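Dihydropteridine reductase (Dictyostelium discoideum, PDB 3ORF) uses NADH or NADPH to reduce quinonoid dihydropteridines to their tetrahydro forms, as a homodimeric short-chain dehydrogenase/reductase. Local coordinates at residues S22-G35 / S85-G97; G96-F108 / N150-K162. One frame throughout, in Å; residues are numbered along the deposited sequence.

Interaction 1 (S22-G35 / S85-G97). With NAD (nicotinamide-adenine-dinucleotide), chain E.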
loop_
_atom_site.group_PDB
_atom_site.type_symbol
_atom_site.label_atom_id
_atom_site.label_comp_id
_atom_site.label_asym_id
_atom_site.label_seq_id
_atom_site.Cartn_x
_atom_site.Cartn_y
_atom_site.Cartn_z
ATOM N N SER A 22 -16.340 -12.520 30.779
ATOM C CA SER A 22 -16.835 -12.374 29.358
ATOM C C SER A 22 -15.755 -11.908 28.320
ATOM O O SER A 22 -14.970 -10.984 28.555
ATOM C CB SER A 22 -18.035 -11.444 29.306
ATOM O OG SER A 22 -18.542 -11.357 27.977
ATOM N N LYS A 23 -15.682 -12.554 27.177
ATOM C CA LYS A 23 -14.654 -12.135 26.257
ATOM C C LYS A 23 -15.231 -11.226 25.176
ATOM O O LYS A 23 -16.343 -11.420 24.752
ATOM C CB LYS A 23 -13.959 -13.355 25.672
ATOM C CG LYS A 23 -13.369 -14.314 26.733
ATOM C CD LYS A 23 -11.912 -14.062 26.927
ATOM C CE LYS A 23 -11.232 -15.336 27.338
ATOM N NZ LYS A 23 -9.883 -15.029 27.876
ATOM N N ASN A 24 -14.474 -10.215 24.766
ATOM C CA ASN A 24 -14.935 -9.301 23.711
ATOM C C ASN A 24 -14.244 -9.505 22.375
ATOM O O ASN A 24 -12.998 -9.564 22.294
ATOM C CB ASN A 24 -14.762 -7.848 24.139
ATOM C CG ASN A 24 -15.426 -7.578 25.465
ATOM O OD1 ASN A 24 -16.451 -8.150 25.710
ATOM N ND2 ASN A 24 -14.842 -6.712 26.316
ATOM N N ILE A 25 -15.046 -9.537 21.306
ATOM C CA ILE A 25 -14.453 -9.459 19.988
ATOM C C ILE A 25 -14.935 -8.212 19.265
ATOM O O ILE A 25 -16.123 -7.905 19.267
ATOM C CB ILE A 25 -14.690 -10.751 19.146
ATOM C CG1 ILE A 25 -14.199 -10.528 17.700
ATOM C CG2 ILE A 25 -16.149 -11.144 19.123
ATOM C CD1 ILE A 25 -14.489 -11.716 16.721
ATOM N N LEU A 26 -14.020 -7.518 18.614
ATOM C CA LEU A 26 -14.362 -6.341 17.839
ATOM C C LEU A 26 -14.084 -6.502 16.371
ATOM O O LEU A 26 -13.026 -7.014 15.989
ATOM C CB LEU A 26 -13.575 -5.165 18.357
ATOM C CG LEU A 26 -13.424 -3.951 17.467
ATOM C CD1 LEU A 26 -14.700 -3.323 17.355
ATOM C CD2 LEU A 26 -12.597 -2.999 18.265
ATOM N N VAL A 27 -15.024 -6.097 15.529
ATOM C CA VAL A 27 -14.935 -6.423 14.113
ATOM C C VAL A 27 -15.170 -5.165 13.252
ATOM O O VAL A 27 -16.274 -4.599 13.288
ATOM C CB VAL A 27 -15.955 -7.496 13.691
ATOM C CG1 VAL A 27 -15.759 -7.853 12.192
ATOM C CG2 VAL A 27 -15.910 -8.764 14.597
ATOM N N LEU A 28 -14.134 -4.744 12.511
ATOM C CA LEU A 28 -14.214 -3.558 11.634
ATOM C C LEU A 28 -14.705 -4.180 10.358
ATOM O O LEU A 28 -14.200 -5.261 9.973
ATOM C CB LEU A 28 -12.806 -2.923 11.456
ATOM C CG LEU A 28 -12.702 -1.654 10.602
ATOM C CD1 LEU A 28 -13.593 -0.521 11.271
ATOM C CD2 LEU A 28 -11.188 -1.181 10.435
ATOM N N GLY A 29 -15.732 -3.586 9.723
ATOM C CA GLY A 29 -16.364 -4.281 8.626
ATOM C C GLY A 29 -17.414 -5.219 9.181
ATOM O O GLY A 29 -17.855 -6.187 8.505
ATOM N N GLY A 30 -17.772 -4.988 10.444
ATOM C CA GLY A 30 -18.756 -5.834 11.108
ATOM C C GLY A 30 -20.124 -6.001 10.456
ATOM O O GLY A 30 -20.871 -6.884 10.864
ATOM N N SER A 31 -20.453 -5.250 9.398
ATOM C CA SER A 31 -21.765 -5.468 8.757
ATOM C C SER A 31 -21.661 -6.156 7.420
ATOM O O SER A 31 -22.716 -6.473 6.835
ATOM C CB SER A 31 -22.497 -4.159 8.519
ATOM O OG SER A 31 -22.780 -3.529 9.771
ATOM N N GLY A 32 -20.422 -6.375 6.926
ATOM C CA GLY A 32 -20.215 -7.038 5.616
ATOM C C GLY A 32 -20.587 -8.500 5.692
ATOM O O GLY A 32 -20.942 -8.977 6.777
ATOM N N ALA A 33 -20.472 -9.243 4.600
ATOM C CA ALA A 33 -20.804 -10.667 4.659
ATOM C C ALA A 33 -19.923 -11.418 5.671
ATOM O O ALA A 33 -20.409 -12.118 6.577
ATOM C CB ALA A 33 -20.680 -11.283 3.289
ATOM N N LEU A 34 -18.608 -11.291 5.542
ATOM C CA LEU A 34 -17.720 -12.018 6.459
ATOM C C LEU A 34 -17.866 -11.485 7.879
ATOM O O LEU A 34 -17.980 -12.265 8.836
ATOM C CB LEU A 34 -16.237 -11.933 5.998
ATOM C CG LEU A 34 -15.227 -12.514 6.993
ATOM C CD1 LEU A 34 -15.440 -14.074 7.233
ATOM C CD2 LEU A 34 -13.870 -12.141 6.502
ATOM N N GLY A 35 -17.836 -10.150 7.983
ATOM C CA GLY A 35 -17.861 -9.465 9.249
ATOM C C GLY A 35 -19.095 -9.873 10.043
ATOM O O GLY A 35 -18.992 -10.177 11.256
ATOM N N SER A 85 -15.485 1.613 28.763
ATOM C CA SER A 85 -14.651 0.659 29.489
ATOM C C SER A 85 -14.402 -0.753 28.867
ATOM O O SER A 85 -14.001 -1.687 29.570
ATOM C CB SER A 85 -15.122 0.533 30.952
ATOM O OG SER A 85 -14.118 -0.064 31.741
ATOM N N ILE A 86 -14.570 -0.934 27.577
ATOM C CA ILE A 86 -14.325 -2.298 27.086
ATOM C C ILE A 86 -12.957 -2.421 26.408
ATOM O O ILE A 86 -12.487 -1.476 25.753
ATOM C CB ILE A 86 -15.480 -2.833 26.191
ATOM C CG1 ILE A 86 -15.927 -1.778 25.166
ATOM C CG2 ILE A 86 -16.736 -3.214 27.044
ATOM C CD1 ILE A 86 -15.127 -1.852 23.840
ATOM N N LYS A 87 -12.311 -3.556 26.612
ATOM C CA LYS A 87 -11.078 -3.877 25.898
ATOM C C LYS A 87 -11.353 -5.162 25.163
ATOM O O LYS A 87 -12.298 -5.869 25.514
ATOM C CB LYS A 87 -9.922 -4.073 26.885
ATOM C CG LYS A 87 -9.516 -2.810 27.620
ATOM C CD LYS A 87 -9.114 -1.693 26.642
ATOM C CE LYS A 87 -8.333 -0.563 27.330
ATOM N NZ LYS A 87 -8.448 0.683 26.528
ATOM N N VAL A 88 -10.577 -5.498 24.148
ATOM C CA VAL A 88 -11.020 -6.623 23.349
ATOM C C VAL A 88 -9.992 -7.697 23.275
ATOM O O VAL A 88 -8.800 -7.405 23.257
ATOM C CB VAL A 88 -11.621 -6.222 21.935
ATOM C CG1 VAL A 88 -12.612 -5.019 22.034
ATOM C CG2 VAL A 88 -10.607 -5.947 20.920
ATOM N N ASP A 89 -10.447 -8.936 23.283
ATOM C CA ASP A 89 -9.536 -10.072 23.266
ATOM C C ASP A 89 -9.148 -10.535 21.840
ATOM O O ASP A 89 -8.111 -11.213 21.660
ATOM C CB ASP A 89 -10.212 -11.243 23.978
ATOM C CG ASP A 89 -10.512 -10.941 25.487
ATOM O OD1 ASP A 89 -11.709 -10.640 25.864
ATOM O OD2 ASP A 89 -9.552 -10.922 26.261
ATOM N N THR A 90 -10.052 -10.281 20.887
ATOM C CA THR A 90 -9.861 -10.555 19.511
ATOM C C THR A 90 -10.373 -9.368 18.676
ATOM O O THR A 90 -11.501 -8.875 18.886
ATOM C CB THR A 90 -10.635 -11.774 19.086
ATOM O OG1 THR A 90 -10.051 -12.937 19.680
ATOM C CG2 THR A 90 -10.612 -11.887 17.562
ATOM N N PHE A 91 -9.525 -8.902 17.753
ATOM C CA PHE A 91 -9.918 -7.866 16.803
ATOM C C PHE A 91 -9.836 -8.447 15.404
ATOM O O PHE A 91 -8.865 -9.164 15.088
ATOM C CB PHE A 91 -9.008 -6.639 16.901
ATOM C CG PHE A 91 -9.205 -5.688 15.758
ATOM C CD1 PHE A 91 -10.215 -4.722 15.806
ATOM C CD2 PHE A 91 -8.459 -5.829 14.564
ATOM C CE1 PHE A 91 -10.479 -3.898 14.696
ATOM C CE2 PHE A 91 -8.683 -4.976 13.470
ATOM C CZ PHE A 91 -9.723 -3.989 13.560
ATOM N N VAL A 92 -10.831 -8.213 14.562
ATOM C CA VAL A 92 -10.783 -8.743 13.163
ATOM C C VAL A 92 -11.137 -7.647 12.207
ATOM O O VAL A 92 -12.154 -6.978 12.384
ATOM C CB VAL A 92 -11.798 -9.859 12.946
ATOM C CG1 VAL A 92 -11.770 -10.338 11.431
ATOM C CG2 VAL A 92 -11.502 -11.033 13.875
ATOM N N CYS A 93 -10.307 -7.377 11.214
ATOM C CA CYS A 93 -10.796 -6.449 10.208
ATOM C C CYS A 93 -11.336 -7.203 9.012
ATOM O O CYS A 93 -10.604 -7.959 8.299
ATOM C CB CYS A 93 -9.705 -5.482 9.773
ATOM S SG CYS A 93 -10.101 -4.429 8.332
ATOM N N ALA A 94 -12.637 -7.063 8.796
ATOM C CA ALA A 94 -13.234 -7.726 7.655
ATOM C C ALA A 94 -13.717 -6.706 6.679
ATOM O O ALA A 94 -14.495 -7.030 5.820
ATOM C CB ALA A 94 -14.397 -8.635 8.072
ATOM N N ALA A 95 -13.300 -5.466 6.851
ATOM C CA ALA A 95 -13.618 -4.362 5.953
ATOM C C ALA A 95 -12.810 -4.513 4.663
ATOM O O ALA A 95 -11.713 -5.073 4.660
ATOM C CB ALA A 95 -13.253 -2.991 6.649
ATOM N N GLY A 96 -13.313 -3.983 3.582
ATOM C CA GLY A 96 -12.517 -3.962 2.353
ATOM C C GLY A 96 -13.471 -3.980 1.155
ATOM O O GLY A 96 -14.687 -3.810 1.315
ATOM N N GLY A 97 -12.934 -4.219 -0.021
ATOM C CA GLY A 97 -13.727 -4.195 -1.260
ATOM C C GLY A 97 -12.815 -4.702 -2.360
ATOM O O GLY A 97 -11.582 -4.674 -2.217
HETATM P PA NAD E . -18.530 -6.930 1.912
HETATM O O1A NAD E . -18.531 -5.887 0.854
HETATM O O2A NAD E . -19.777 -7.662 2.267
HETATM O O5B NAD E . -18.150 -6.159 3.312
HETATM C C5B NAD E . -17.119 -5.272 3.552
HETATM C C4B NAD E . -17.596 -4.375 4.708
HETATM O O4B NAD E . -16.526 -3.412 4.936
HETATM C C3B NAD E . -18.815 -3.535 4.240
HETATM O O3B NAD E . -19.728 -3.436 5.308
HETATM C C2B NAD E . -18.273 -2.127 4.093
HETATM O O2B NAD E . -19.255 -1.146 4.465
HETATM C C1B NAD E . -17.141 -2.142 5.140
HETATM N N9A NAD E . -16.035 -1.177 4.885
HETATM C C8A NAD E . -15.520 -0.889 3.661
HETATM N N7A NAD E . -14.509 -0.029 3.857
HETATM C C5A NAD E . -14.401 0.262 5.190
HETATM C C6A NAD E . -13.551 1.090 5.987
HETATM N N6A NAD E . -12.621 1.899 5.421
HETATM N N1A NAD E . -13.709 1.111 7.342
HETATM C C2A NAD E . -14.664 0.384 7.909
HETATM N N3A NAD E . -15.477 -0.406 7.177
HETATM C C4A NAD E . -15.393 -0.471 5.830
HETATM O O3 NAD E . -17.319 -7.870 1.551
HETATM P PN NAD E . -17.009 -9.306 2.002
HETATM O O1N NAD E . -17.444 -10.135 0.832
HETATM O O2N NAD E . -17.418 -9.590 3.440
HETATM O O5D NAD E . -15.388 -9.376 2.007
HETATM C C5D NAD E . -14.610 -9.239 3.203
HETATM C C4D NAD E . -13.112 -9.128 2.858
HETATM O O4D NAD E . -12.762 -10.130 1.866
HETATM C C3D NAD E . -12.633 -7.798 2.264
HETATM O O3D NAD E . -11.478 -7.381 3.075
HETATM C C2D NAD E . -12.172 -8.151 0.842
HETATM O O2D NAD E . -11.112 -7.240 0.510
HETATM C C1D NAD E . -11.614 -9.554 1.168
HETATM N N1N NAD E . -10.978 -10.625 0.273
HETATM C C2N NAD E . -11.720 -11.590 -0.542
HETATM C C3N NAD E . -10.961 -12.543 -1.307
HETATM C C7N NAD E . -11.600 -13.638 -2.205
HETATM O O7N NAD E . -11.137 -13.850 -3.342
HETATM N N7N NAD E . -12.595 -14.336 -1.618
HETATM C C4N NAD E . -9.546 -12.555 -1.240
HETATM C C5N NAD E . -8.859 -11.644 -0.428
HETATM C C6N NAD E . -9.563 -10.704 0.306
HETATM O O HOH W 1 -17.165 -8.334 5.799
#

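Interaction 2 (G96-F108 / N150-K162). With NAD (nicotinamide-adenine-dinucleotide), chain E.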
loop_
_atom_site.group_PDB
_atom_site.type_symbol
_atom_site.label_atom_id
_atom_site.label_comp_id
_atom_site.label_asym_id
_atom_site.label_seq_id
_atom_site.Cartn_x
_atom_site.Cartn_y
_atom_site.Cartn_z
ATOM N N GLY A 96 -13.313 -3.983 3.582
ATOM C CA GLY A 96 -12.517 -3.962 2.353
ATOM C C GLY A 96 -13.471 -3.980 1.155
ATOM O O GLY A 96 -14.687 -3.810 1.315
ATOM N N GLY A 97 -12.934 -4.219 -0.021
ATOM C CA GLY A 97 -13.727 -4.195 -1.260
ATOM C C GLY A 97 -12.815 -4.702 -2.360
ATOM O O GLY A 97 -11.582 -4.674 -2.217
ATOM N N TRP A 98 -13.415 -5.099 -3.479
ATOM C CA TRP A 98 -12.680 -5.396 -4.694
ATOM C C TRP A 98 -13.072 -4.516 -5.896
ATOM O O TRP A 98 -14.231 -4.247 -6.128
ATOM C CB TRP A 98 -12.806 -6.911 -5.041
ATOM C CG TRP A 98 -11.920 -7.257 -6.257
ATOM C CD1 TRP A 98 -10.602 -7.603 -6.222
ATOM C CD2 TRP A 98 -12.285 -7.211 -7.641
ATOM N NE1 TRP A 98 -10.137 -7.823 -7.493
ATOM C CE2 TRP A 98 -11.158 -7.591 -8.380
ATOM C CE3 TRP A 98 -13.467 -6.916 -8.319
ATOM C CZ2 TRP A 98 -11.158 -7.650 -9.772
ATOM C CZ3 TRP A 98 -13.489 -7.015 -9.714
ATOM C CH2 TRP A 98 -12.340 -7.341 -10.426
ATOM N N SER A 99 -12.105 -4.086 -6.668
ATOM C CA SER A 99 -12.368 -3.413 -7.949
ATOM C C SER A 99 -11.245 -3.803 -8.852
ATOM O O SER A 99 -10.122 -3.932 -8.347
ATOM C CB SER A 99 -12.262 -1.884 -7.814
ATOM O OG SER A 99 -13.508 -1.307 -7.470
ATOM N N GLY A 100 -11.523 -3.904 -10.173
ATOM C CA GLY A 100 -10.560 -4.334 -11.174
ATOM C C GLY A 100 -9.866 -3.200 -11.891
ATOM O O GLY A 100 -10.140 -2.037 -11.679
ATOM N N GLY A 101 -8.923 -3.565 -12.738
ATOM C CA GLY A 101 -8.410 -2.698 -13.749
ATOM C C GLY A 101 -6.917 -2.638 -13.737
ATOM O O GLY A 101 -6.303 -2.538 -12.661
ATOM N N ASN A 102 -6.350 -2.662 -14.943
ATOM C CA ASN A 102 -4.952 -2.412 -15.153
ATOM C C ASN A 102 -4.702 -0.915 -15.347
ATOM O O ASN A 102 -5.595 -0.072 -15.173
ATOM C CB ASN A 102 -4.370 -3.261 -16.304
ATOM C CG ASN A 102 -4.754 -2.746 -17.649
ATOM O OD1 ASN A 102 -5.615 -1.888 -17.764
ATOM N ND2 ASN A 102 -4.101 -3.257 -18.700
ATOM N N ALA A 103 -3.476 -0.564 -15.678
ATOM C CA ALA A 103 -3.100 0.836 -15.540
ATOM C C ALA A 103 -3.624 1.700 -16.675
ATOM O O ALA A 103 -3.710 2.927 -16.541
ATOM C CB ALA A 103 -1.606 0.990 -15.387
ATOM N N SER A 104 -4.020 1.071 -17.766
ATOM C CA SER A 104 -4.424 1.875 -18.930
ATOM C C SER A 104 -5.929 1.924 -19.131
ATOM O O SER A 104 -6.406 2.675 -19.981
ATOM C CB SER A 104 -3.707 1.441 -20.221
ATOM O OG SER A 104 -4.005 0.096 -20.524
ATOM N N SER A 105 -6.653 1.171 -18.317
ATOM C CA SER A 105 -8.080 1.031 -18.434
ATOM C C SER A 105 -8.847 2.264 -17.909
ATOM O O SER A 105 -8.354 3.016 -17.045
ATOM C CB SER A 105 -8.518 -0.234 -17.689
ATOM O OG SER A 105 -8.428 -0.039 -16.290
ATOM N N ASP A 106 -10.081 2.408 -18.401
ATOM C CA ASP A 106 -10.909 3.558 -18.124
ATOM C C ASP A 106 -11.224 3.698 -16.650
ATOM O O ASP A 106 -11.317 4.804 -16.149
ATOM C CB ASP A 106 -12.238 3.480 -18.927
ATOM C CG ASP A 106 -12.057 3.716 -20.472
ATOM O OD1 ASP A 106 -12.977 3.344 -21.241
ATOM O OD2 ASP A 106 -11.039 4.294 -20.927
ATOM N N GLU A 107 -11.417 2.590 -15.946
ATOM C CA GLU A 107 -11.819 2.652 -14.560
ATOM C C GLU A 107 -10.650 2.759 -13.545
ATOM O O GLU A 107 -10.878 2.673 -12.301
ATOM C CB GLU A 107 -12.656 1.407 -14.224
ATOM C CG GLU A 107 -11.817 0.080 -14.121
ATOM C CD GLU A 107 -11.686 -0.648 -15.479
ATOM O OE1 GLU A 107 -11.603 0.033 -16.511
ATOM O OE2 GLU A 107 -11.609 -1.908 -15.515
ATOM N N PHE A 108 -9.441 2.986 -14.050
ATOM C CA PHE A 108 -8.260 2.793 -13.270
ATOM C C PHE A 108 -8.124 3.771 -12.120
ATOM O O PHE A 108 -7.957 3.328 -10.965
ATOM C CB PHE A 108 -6.980 2.762 -14.101
ATOM C CG PHE A 108 -5.711 2.743 -13.242
ATOM C CD1 PHE A 108 -5.429 1.622 -12.412
ATOM C CD2 PHE A 108 -4.869 3.859 -13.181
ATOM C CE1 PHE A 108 -4.310 1.569 -11.602
ATOM C CE2 PHE A 108 -3.704 3.828 -12.374
ATOM C CZ PHE A 108 -3.432 2.669 -11.573
ATOM N N ASN A 150 1.234 -12.536 -5.383
ATOM C CA ASN A 150 1.870 -12.621 -6.701
ATOM C C ASN A 150 1.431 -11.438 -7.525
ATOM O O ASN A 150 0.756 -10.578 -6.992
ATOM C CB ASN A 150 1.446 -13.918 -7.419
ATOM C CG ASN A 150 2.174 -15.159 -6.858
ATOM O OD1 ASN A 150 3.374 -15.370 -7.070
ATOM N ND2 ASN A 150 1.441 -15.966 -6.123
ATOM N N ARG A 151 1.740 -11.423 -8.834
ATOM C CA ARG A 151 1.288 -10.330 -9.724
ATOM C C ARG A 151 -0.232 -10.185 -9.812
ATOM O O ARG A 151 -0.991 -11.151 -9.883
ATOM C CB ARG A 151 1.852 -10.470 -11.134
ATOM C CG ARG A 151 3.382 -10.630 -11.177
ATOM C CD ARG A 151 4.134 -9.329 -11.040
ATOM N NE ARG A 151 3.609 -8.412 -10.025
ATOM C CZ ARG A 151 3.847 -8.457 -8.696
ATOM N NH1 ARG A 151 4.594 -9.441 -8.140
ATOM N NH2 ARG A 151 3.320 -7.496 -7.915
ATOM N N THR A 152 -0.652 -8.942 -9.800
ATOM C CA THR A 152 -2.029 -8.586 -9.877
ATOM C C THR A 152 -2.173 -7.510 -10.962
ATOM O O THR A 152 -2.870 -6.488 -10.804
ATOM C CB THR A 152 -2.458 -8.033 -8.516
ATOM O OG1 THR A 152 -1.498 -7.047 -8.081
ATOM C CG2 THR A 152 -2.615 -9.197 -7.424
ATOM N N SER A 153 -1.499 -7.740 -12.071
ATOM C CA SER A 153 -1.611 -6.915 -13.273
ATOM C C SER A 153 -2.998 -6.495 -13.717
ATOM O O SER A 153 -3.173 -5.358 -14.135
ATOM C CB SER A 153 -0.941 -7.614 -14.418
ATOM O OG SER A 153 0.446 -7.511 -14.144
ATOM N N GLY A 154 -3.974 -7.386 -13.670
ATOM C CA GLY A 154 -5.321 -6.981 -14.034
ATOM C C GLY A 154 -6.107 -6.271 -12.970
ATOM O O GLY A 154 -7.287 -6.022 -13.179
ATOM N N MET A 155 -5.500 -5.992 -11.793
ATOM C CA MET A 155 -6.231 -5.419 -10.659
ATOM C C MET A 155 -5.199 -4.808 -9.711
ATOM O O MET A 155 -5.060 -5.143 -8.528
ATOM C CB MET A 155 -7.058 -6.475 -9.935
ATOM C CG MET A 155 -6.277 -7.692 -9.521
ATOM S SD MET A 155 -7.323 -8.984 -8.774
ATOM C CE MET A 155 -7.706 -10.059 -10.158
ATOM N N ILE A 156 -4.507 -3.848 -10.293
ATOM C CA ILE A 156 -3.344 -3.275 -9.725
ATOM C C ILE A 156 -3.660 -2.559 -8.393
ATOM O O ILE A 156 -2.853 -2.546 -7.471
ATOM C CB ILE A 156 -2.768 -2.271 -10.784
ATOM C CG1 ILE A 156 -2.201 -3.047 -11.969
ATOM C CG2 ILE A 156 -1.695 -1.369 -10.170
ATOM C CD1 ILE A 156 -1.463 -2.180 -12.949
ATOM N N ALA A 157 -4.810 -1.917 -8.315
ATOM C CA ALA A 157 -5.077 -1.121 -7.127
ATOM C C ALA A 157 -5.445 -2.008 -5.951
ATOM O O ALA A 157 -5.000 -1.814 -4.774
ATOM C CB ALA A 157 -6.190 -0.129 -7.431
ATOM N N TYR A 158 -6.205 -3.033 -6.251
ATOM C CA TYR A 158 -6.545 -4.049 -5.219
ATOM C C TYR A 158 -5.265 -4.741 -4.778
ATOM O O TYR A 158 -5.052 -4.954 -3.565
ATOM C CB TYR A 158 -7.541 -5.065 -5.805
ATOM C CG TYR A 158 -7.882 -6.255 -4.912
ATOM C CD1 TYR A 158 -8.717 -6.090 -3.807
ATOM C CD2 TYR A 158 -7.388 -7.527 -5.207
ATOM C CE1 TYR A 158 -9.075 -7.143 -3.027
ATOM C CE2 TYR A 158 -7.732 -8.653 -4.374
ATOM C CZ TYR A 158 -8.567 -8.435 -3.333
ATOM O OH TYR A 158 -8.921 -9.450 -2.554
ATOM N N GLY A 159 -4.415 -5.137 -5.741
ATOM C CA GLY A 159 -3.178 -5.942 -5.390
ATOM C C GLY A 159 -2.238 -5.077 -4.519
ATOM O O GLY A 159 -1.737 -5.503 -3.463
ATOM N N ALA A 160 -2.039 -3.817 -4.938
ATOM C CA ALA A 160 -1.101 -2.972 -4.152
ATOM C C ALA A 160 -1.627 -2.649 -2.729
ATOM O O ALA A 160 -0.869 -2.634 -1.835
ATOM C CB ALA A 160 -0.739 -1.721 -4.890
ATOM N N THR A 161 -2.911 -2.413 -2.533
ATOM C CA THR A 161 -3.460 -2.059 -1.223
ATOM C C THR A 161 -3.456 -3.279 -0.347
ATOM O O THR A 161 -3.216 -3.189 0.880
ATOM C CB THR A 161 -4.905 -1.411 -1.300
ATOM O OG1 THR A 161 -5.774 -2.232 -2.081
ATOM C CG2 THR A 161 -4.859 -0.049 -1.954
ATOM N N LYS A 162 -3.699 -4.456 -0.962
ATOM C CA LYS A 162 -3.535 -5.699 -0.223
ATOM C C LYS A 162 -2.051 -6.003 0.108
ATOM O O LYS A 162 -1.757 -6.579 1.164
ATOM C CB LYS A 162 -4.099 -6.899 -0.994
ATOM C CG LYS A 162 -5.629 -6.931 -1.021
ATOM C CD LYS A 162 -6.219 -6.505 0.313
ATOM C CE LYS A 162 -7.693 -7.009 0.504
ATOM N NZ LYS A 162 -8.026 -7.053 1.924
HETATM P PA NAD E . -18.530 -6.930 1.912
HETATM O O1A NAD E . -18.531 -5.887 0.854
HETATM O O2A NAD E . -19.777 -7.662 2.267
HETATM O O5B NAD E . -18.150 -6.159 3.312
HETATM C C5B NAD E . -17.119 -5.272 3.552
HETATM C C4B NAD E . -17.596 -4.375 4.708
HETATM O O4B NAD E . -16.526 -3.412 4.936
HETATM C C3B NAD E . -18.815 -3.535 4.240
HETATM O O3B NAD E . -19.728 -3.436 5.308
HETATM C C2B NAD E . -18.273 -2.127 4.093
HETATM O O2B NAD E . -19.255 -1.146 4.465
HETATM C C1B NAD E . -17.141 -2.142 5.140
HETATM N N9A NAD E . -16.035 -1.177 4.885
HETATM C C8A NAD E . -15.520 -0.889 3.661
HETATM N N7A NAD E . -14.509 -0.029 3.857
HETATM C C5A NAD E . -14.401 0.262 5.190
HETATM C C6A NAD E . -13.551 1.090 5.987
HETATM N N6A NAD E . -12.621 1.899 5.421
HETATM N N1A NAD E . -13.709 1.111 7.342
HETATM C C2A NAD E . -14.664 0.384 7.909
HETATM N N3A NAD E . -15.477 -0.406 7.177
HETATM C C4A NAD E . -15.393 -0.471 5.830
HETATM O O3 NAD E . -17.319 -7.870 1.551
HETATM P PN NAD E . -17.009 -9.306 2.002
HETATM O O1N NAD E . -17.444 -10.135 0.832
HETATM O O2N NAD E . -17.418 -9.590 3.440
HETATM O O5D NAD E . -15.388 -9.376 2.007
HETATM C C5D NAD E . -14.610 -9.239 3.203
HETATM C C4D NAD E . -13.112 -9.128 2.858
HETATM O O4D NAD E . -12.762 -10.130 1.866
HETATM C C3D NAD E . -12.633 -7.798 2.264
HETATM O O3D NAD E . -11.478 -7.381 3.075
HETATM C C2D NAD E . -12.172 -8.151 0.842
HETATM O O2D NAD E . -11.112 -7.240 0.510
HETATM C C1D NAD E . -11.614 -9.554 1.168
HETATM N N1N NAD E . -10.978 -10.625 0.273
HETATM C C2N NAD E . -11.720 -11.590 -0.542
HETATM C C3N NAD E . -10.961 -12.543 -1.307
HETATM C C7N NAD E . -11.600 -13.638 -2.205
HETATM O O7N NAD E . -11.137 -13.850 -3.342
HETATM N N7N NAD E . -12.595 -14.336 -1.618
HETATM C C4N NAD E . -9.546 -12.555 -1.240
HETATM C C5N NAD E . -8.859 -11.644 -0.428
HETATM C C6N NAD E . -9.563 -10.704 0.306
HETATM O O HOH W 2 -7.578 -3.199 -8.691
HETATM O O HOH W 3 -6.833 -1.307 -10.423
#

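Interaction 1 (S22-G35 / S85-G97)
Lys23 lays CB and CD against the carboxylate of Asp89, whose OD1 takes the amide N of Asn24 at 3.0 Å on its anti lone pair; OD2 turns to Asn135. With an alanine here in place of Asp89, the Asn24 N-H and Asn135 would probably lose their acceptor and the Lys23 chain its cover. With CG beside its own backbone N (chi1 -54°), Asn24 sends ND2 to Lys87 O (2.8 Å), which lies in its amide plane. Beyond, strands 24-28 and 90-93 run parallel. Branched Ile25 lies alongside Thr90. Leu26 N bonds Thr90 O, its O takes Val92 N, and its CG sits 3.7 Å from Phe91 CD1. Leu28 O takes Ala94 N at 2.7 Å. At Gly29 a CB would strike Ala95 N, and at Gly32 NAD O5B. Opening helix 33-44, Ala33 N and Leu34 N hydrogen-bond phosphate oxygens O2A and O2N of NAD, while Leu34 CD2 packs on Ala94 CB. This strand-turn-helix is typical of the Rossmann fold, its glycines consistent with a GxGxxG pattern.

Interaction 2 (G96-F108 / N150-K162)
Trp98 points the CD1 edge of its indole at the face of Tyr158, a T-shaped pair with ring planes at 70° and CD1 only 3.3 Å from Tyr158 CG. Lys162 CG lies over the other face, so the phenol is held between an indole edge and an aliphatic chain. Tyr158 reaches this place because its CG stands anti to the backbone N (chi1 174°), which carries the ring off the helix toward Trp98. The indole is engaged twice, since its NE1 also gives a weak hydrogen bond to Met155 SD (3.3 Å); the thioether lies at the ring's edge, near its plane, a Met-aromatic contact that suits a soft, polarisable sulfur.

Backbone bonds tie the other end. Gly101 N donates to Gly154 O (3.0 Å), and Ile156 N returns a bond to Gly101 O (3.2 Å), both donors tilted from the carbonyl planes. Gly101 has backbone angles that would jam a CB against the preceding carbonyl. Two waters extend the seam, one linking Ser99 O to Tyr158 N and the other Gly101 O to Ala157 N, so that amides in the first turn of the helix are served.

In the apolar contacts Ile156 spreads its branches, CD1 to Ala103 CB (4.0 Å) and CG2 to Phe108 CE1.

At the subunit interface, Asn102 ND2 and Ser153 OG hydrogen-bond Asn176 O and Asp171 O of the second subunit.

Tyr158, the predicted proton acceptor, and Lys162 form the YxxxK pair characteristic of the SDR active site, with Tyr158 OH 3.1 Å from NAD C5N.

Overall arrangement
Interactions 1 and 2 follow one another along the chain and share Gly96 and Gly97, their centres about 26 Å apart. The strand that pairs in interaction 1 runs out past NAD into the loop that covers the start of helix 156-172 in interaction 2. Each supplies part of the cofactor site: interaction 1 meets the adenine through Leu28 and Ala95, the pyrophosphate, and, through Ala95 O, O3D at 2.8 Å; interaction 2 brings Lys162 NZ, also bonded to Thr143 O, weakly to O2D of that ribose (3.4 Å). From phosphate-binding turn to predicted proton acceptor, the side chains of Leu34 and Tyr158 lie about 11 Å apart. Interaction 1 is buried; interaction 2 reaches the dimer interface.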